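Local coordinates for protein transcription factor tau subunit sfc1 (Schizosaccharomyces pombe, PDB 4BJJ) that helps activate tRNA and 5S RNA genes as part of the boxA-binding tauA domain of TFIIIC; this fragment is the subunit's Sfc7-interacting domain, at residues I16-F21 with F29-G34; N57-P60 with Y64-P67. The protein carries 3 engineered substitutions. All coordinates share one frame; numbering follows the deposited sequence.

Contact 1: residues I16-F21 with F29-G34; sequences IEHPGF and FQTLGG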
loop_
_atom_site.group_PDB
_atom_site.type_symbol
_atom_site.label_atom_id
_atom_site.label_comp_id
_atom_site.label_asym_id
_atom_site.label_seq_id
_atom_site.Cartn_x
_atom_site.Cartn_y
_atom_site.Cartn_z
ATOM N N ILE A 16 6.036 -1.787 -1.093
ATOM C CA ILE A 16 7.055 -1.223 -1.936
ATOM C C ILE A 16 6.399 -0.406 -3.037
ATOM O O ILE A 16 5.702 -0.945 -3.889
ATOM C CB ILE A 16 7.907 -2.323 -2.549
ATOM C CG1 ILE A 16 8.597 -3.105 -1.441
ATOM C CG2 ILE A 16 8.958 -1.736 -3.459
ATOM C CD1 ILE A 16 9.195 -4.409 -1.900
ATOM N N GLU A 17 6.635 0.898 -3.031
ATOM C CA GLU A 17 6.082 1.772 -4.071
ATOM C C GLU A 17 7.061 1.919 -5.222
ATOM O O GLU A 17 7.893 2.819 -5.238
ATOM C CB GLU A 17 5.678 3.127 -3.484
ATOM C CG GLU A 17 4.514 3.030 -2.491
ATOM C CD GLU A 17 3.950 4.394 -2.056
ATOM O OE1 GLU A 17 4.441 5.463 -2.511
ATOM O OE2 GLU A 17 3.005 4.393 -1.242
ATOM N N HIS A 18 6.928 1.029 -6.198
ATOM C CA HIS A 18 7.822 0.950 -7.344
ATOM C C HIS A 18 7.315 1.902 -8.454
ATOM O O HIS A 18 6.117 2.077 -8.633
ATOM C CB HIS A 18 7.810 -0.503 -7.777
ATOM C CG HIS A 18 8.843 -0.881 -8.785
ATOM N ND1 HIS A 18 8.832 -0.395 -10.074
ATOM C CD2 HIS A 18 9.856 -1.778 -8.735
ATOM C CE1 HIS A 18 9.820 -0.941 -10.761
ATOM N NE2 HIS A 18 10.454 -1.794 -9.972
ATOM N N PRO A 19 8.224 2.557 -9.182
ATOM C CA PRO A 19 7.808 3.566 -10.173
ATOM C C PRO A 19 7.615 3.050 -11.591
ATOM O O PRO A 19 7.102 3.769 -12.440
ATOM C CB PRO A 19 8.976 4.550 -10.181
ATOM C CG PRO A 19 10.171 3.716 -9.792
ATOM C CD PRO A 19 9.675 2.601 -8.914
ATOM N N GLY A 20 8.070 1.835 -11.851
ATOM C CA GLY A 20 7.821 1.159 -13.118
ATOM C C GLY A 20 6.686 0.142 -13.157
ATOM O O GLY A 20 5.751 0.210 -12.389
ATOM N N PHE A 21 6.802 -0.819 -14.067
ATOM C CA PHE A 21 5.673 -1.639 -14.460
ATOM C C PHE A 21 6.008 -3.098 -14.600
ATOM O O PHE A 21 7.112 -3.475 -14.998
ATOM C CB PHE A 21 5.133 -1.105 -15.783
ATOM C CG PHE A 21 4.822 0.361 -15.729
ATOM C CD1 PHE A 21 3.674 0.807 -15.093
ATOM C CD2 PHE A 21 5.704 1.288 -16.260
ATOM C CE1 PHE A 21 3.397 2.151 -15.006
ATOM C CE2 PHE A 21 5.440 2.642 -16.182
ATOM C CZ PHE A 21 4.288 3.082 -15.553
ATOM N N PHE A 29 10.772 -7.819 -11.035
ATOM C CA PHE A 29 11.256 -8.205 -9.710
ATOM C C PHE A 29 12.759 -8.074 -9.611
ATOM O O PHE A 29 13.302 -7.784 -8.550
ATOM C CB PHE A 29 10.901 -9.649 -9.424
ATOM C CG PHE A 29 9.458 -9.871 -9.172
ATOM C CD1 PHE A 29 8.772 -9.079 -8.267
ATOM C CD2 PHE A 29 8.782 -10.880 -9.829
ATOM C CE1 PHE A 29 7.438 -9.283 -8.031
ATOM C CE2 PHE A 29 7.457 -11.090 -9.591
ATOM C CZ PHE A 29 6.780 -10.292 -8.686
ATOM N N GLN A 30 13.423 -8.304 -10.726
ATOM C CA GLN A 30 14.862 -8.195 -10.782
ATOM C C GLN A 30 15.342 -6.757 -10.514
ATOM O O GLN A 30 16.451 -6.560 -9.985
ATOM C CB GLN A 30 15.357 -8.714 -12.127
ATOM C CG GLN A 30 16.854 -8.836 -12.236
ATOM C CD GLN A 30 17.455 -9.595 -11.077
ATOM O OE1 GLN A 30 16.895 -10.610 -10.621
ATOM N NE2 GLN A 30 18.583 -9.080 -10.554
ATOM N N THR A 31 14.504 -5.753 -10.804
ATOM C CA THR A 31 14.923 -4.367 -10.567
ATOM C C THR A 31 15.179 -4.085 -9.083
ATOM O O THR A 31 15.838 -3.096 -8.729
ATOM C CB THR A 31 13.916 -3.323 -11.077
ATOM O OG1 THR A 31 12.700 -3.424 -10.336
ATOM C CG2 THR A 31 13.653 -3.476 -12.575
ATOM N N LEU A 32 14.625 -4.946 -8.236
ATOM C CA LEU A 32 14.785 -4.854 -6.787
ATOM C C LEU A 32 15.694 -5.970 -6.286
ATOM O O LEU A 32 15.844 -6.161 -5.095
ATOM C CB LEU A 32 13.431 -4.974 -6.113
ATOM C CG LEU A 32 12.459 -3.848 -6.413
ATOM C CD1 LEU A 32 11.103 -4.187 -5.873
ATOM C CD2 LEU A 32 12.947 -2.529 -5.821
ATOM N N GLY A 33 16.287 -6.709 -7.213
ATOM C CA GLY A 33 17.263 -7.719 -6.875
ATOM C C GLY A 33 16.705 -9.119 -6.899
ATOM O O GLY A 33 17.393 -10.064 -6.527
ATOM N N GLY A 34 15.454 -9.260 -7.327
ATOM C CA GLY A 34 14.809 -10.564 -7.400
ATOM C C GLY A 34 13.852 -10.806 -6.250
ATOM O O GLY A 34 13.806 -10.033 -5.301
#
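Thr31 OG1 has two partners: it accepts from His18 NE2 at 2.8 Å and is also hydrogen-bonded to the backbone O of Phe28, one helical turn back. The imidazole bond is nearly straight (168° at the hydrogen), with OG1 lying in the ring plane. At the other nitrogen, Gly20 N donates to His18 ND1 over 3.0 Å, also close to that plane. NE2 donates and ND1 accepts, which suits a neutral ring carrying its proton on NE2, and the two bonds together probably fix its rotation. Thr31 OG1 sits between the backbone N and the carbonyl carbon (chi1 65°), which places it where both partners meet it. Beside this polar pair, Leu32 CD1 meets the ring edge at His18 CD2 (3.9 Å) and reaches Ile16 CG2 tip to tip (4.1 Å). A leucine in place of His18 would probably leave Thr31 OG1 without its donor and Gly20 N without its acceptor, freeing the turn after the strand to shift. The arrangement joins the end of strand 12-18, whose sheet continues into a chain of another protein, to a Schellman motif: Gly33 is its C-prime residue, with Gly34 N bonded to Phe29 O.

Contact 2: residues N57-P60 with Y64-P67; sequences NLRP and YHHP
His65 lays its imidazole against Arg59, whose CB stands 3.9 Å from the ring centroid and only 19° off the normal, a CH-pi contact over the face. The backbone N of Arg59 lies above this same ring, offset toward its rim, while CD of the bent arginine chain comes within 3.8 Å of His65 ND1. The face is therefore met by the aliphatic part of Arg59 and its main chain; the guanidinium is turned well away from parallel with the ring, and Arg59 NE makes its salt bridge with Asp62, in the loop between the two segments. His65 CG stands anti to its own backbone nitrogen (chi1 -165°), a torsion that sets the ring against the Arg59 chain.

At the ring edge a different chemistry applies. Asn57 OD1 approaches His65 CD2 to 3.1 Å near the ring plane, the amide and imidazole planes being just 12° apart, so a ring C-H, probably somewhat polarised, faces the amide oxygen. The amide carbon of Asn57 also packs on the Pro67 ring, CG to CG at 4.3 Å. A water molecule links the two segments: it accepts from Leu58 N and is hydrogen-bonded to His65 NE2 at 2.8 Å.

The contact thus combines a CH-pi contact on the ring face, a close C-H to oxygen approach at its edge and a water bridge. Its chemistry implies a loop whose ends are drawn together around one imidazole, with one water bridging NE2 to the main chain of segment 57-60, while the arginine charge is probably offset by Asp62.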
loop_
_atom_site.group_PDB
_atom_site.type_symbol
_atom_site.label_atom_id
_atom_site.label_comp_id
_atom_site.label_asym_id
_atom_site.label_seq_id
_atom_site.Cartn_x
_atom_site.Cartn_y
_atom_site.Cartn_z
ATOM N N ASN A 57 17.094 -0.736 -9.320
ATOM C CA ASN A 57 17.888 -0.636 -10.537
ATOM C C ASN A 57 17.019 -0.875 -11.777
ATOM O O ASN A 57 16.829 -2.014 -12.202
ATOM C CB ASN A 57 19.019 -1.668 -10.481
ATOM C CG ASN A 57 20.045 -1.451 -11.541
ATOM O OD1 ASN A 57 19.984 -0.493 -12.296
ATOM N ND2 ASN A 57 20.999 -2.339 -11.606
ATOM N N LEU A 58 16.481 0.201 -12.338
ATOM C CA LEU A 58 15.564 0.114 -13.479
ATOM C C LEU A 58 16.223 -0.191 -14.810
ATOM O O LEU A 58 15.581 -0.745 -15.697
ATOM C CB LEU A 58 14.794 1.418 -13.640
ATOM C CG LEU A 58 13.805 1.767 -12.534
ATOM C CD1 LEU A 58 13.232 3.143 -12.805
ATOM C CD2 LEU A 58 12.719 0.708 -12.442
ATOM N N ARG A 59 17.487 0.195 -14.963
ATOM C CA ARG A 59 18.207 0.003 -16.213
ATOM C C ARG A 59 19.527 -0.727 -15.977
ATOM O O ARG A 59 20.579 -0.119 -16.068
ATOM C CB ARG A 59 18.459 1.343 -16.894
ATOM C CG ARG A 59 17.210 2.172 -17.174
ATOM C CD ARG A 59 17.566 3.515 -17.782
ATOM N NE ARG A 59 18.347 3.394 -19.011
ATOM C CZ ARG A 59 17.850 3.071 -20.206
ATOM N NH1 ARG A 59 16.555 2.800 -20.374
ATOM N NH2 ARG A 59 18.661 3.011 -21.251
ATOM N N PRO A 60 19.465 -2.045 -15.723
ATOM C CA PRO A 60 20.623 -2.897 -15.385
ATOM C C PRO A 60 21.781 -2.912 -16.403
ATOM O O PRO A 60 22.930 -2.961 -15.978
ATOM C CB PRO A 60 20.015 -4.305 -15.264
ATOM C CG PRO A 60 18.729 -4.244 -16.024
ATOM C CD PRO A 60 18.232 -2.832 -15.913
ATOM N N TYR A 64 25.404 4.338 -17.412
ATOM C CA TYR A 64 25.158 5.652 -16.813
ATOM C C TYR A 64 24.111 5.599 -15.707
ATOM O O TYR A 64 23.877 6.607 -15.043
ATOM C CB TYR A 64 24.698 6.645 -17.871
ATOM C CG TYR A 64 25.651 6.765 -19.015
ATOM C CD1 TYR A 64 26.681 7.684 -18.983
ATOM C CD2 TYR A 64 25.522 5.958 -20.138
ATOM C CE1 TYR A 64 27.563 7.791 -20.035
ATOM C CE2 TYR A 64 26.394 6.072 -21.192
ATOM C CZ TYR A 64 27.414 6.980 -21.130
ATOM O OH TYR A 64 28.289 7.075 -22.167
ATOM N N HIS A 65 23.490 4.436 -15.495
ATOM C CA HIS A 65 22.409 4.341 -14.520
ATOM C C HIS A 65 22.907 4.234 -13.089
ATOM O O HIS A 65 23.746 3.403 -12.801
ATOM C CB HIS A 65 21.503 3.157 -14.836
ATOM C CG HIS A 65 20.194 3.210 -14.120
ATOM N ND1 HIS A 65 19.207 4.100 -14.459
ATOM C CD2 HIS A 65 19.715 2.479 -13.081
ATOM C CE1 HIS A 65 18.164 3.927 -13.652
ATOM N NE2 HIS A 65 18.453 2.954 -12.814
ATOM N N HIS A 66 22.383 5.087 -12.209
ATOM C CA HIS A 66 22.695 5.065 -10.770
ATOM C C HIS A 66 21.596 4.294 -10.011
ATOM O O HIS A 66 20.514 4.821 -9.825
ATOM C CB HIS A 66 22.758 6.506 -10.190
ATOM C CG HIS A 66 23.952 7.306 -10.628
ATOM N ND1 HIS A 66 24.249 7.545 -11.953
ATOM C CD2 HIS A 66 24.911 7.948 -9.917
ATOM C CE1 HIS A 66 25.354 8.269 -12.038
ATOM N NE2 HIS A 66 25.771 8.536 -10.813
ATOM N N PRO A 67 21.860 3.053 -9.573
ATOM C CA PRO A 67 20.951 2.428 -8.596
ATOM C C PRO A 67 20.587 3.336 -7.406
ATOM O O PRO A 67 21.395 4.111 -6.927
ATOM C CB PRO A 67 21.739 1.226 -8.087
ATOM C CG PRO A 67 22.705 0.916 -9.154
ATOM C CD PRO A 67 23.042 2.222 -9.835
HETATM O O HOH W 1 16.809 2.812 -10.538
#

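Overall arrangement
Contact 1 is buried, its centre about 8 Å from the centre of the chain, whereas contact 2 lies at the surface, its centre about 18 Å from that point. The first joins the end of a strand to the end of a helix; the second closes a loop between strands 55-56 and 68-73. Each turns on a histidine, but the inner one is held by direct protein bonds beside aliphatic packing, and the outer one by an arginine chain and a water. The contacts lie about 12 Å apart, centre to centre, and they touch: Thr31 O and Asn57 N, 2.7 Å apart, probably form a hydrogen bond, and His18 CE1 packs on Leu58 CD2 at 3.7 Å, joining loop to core.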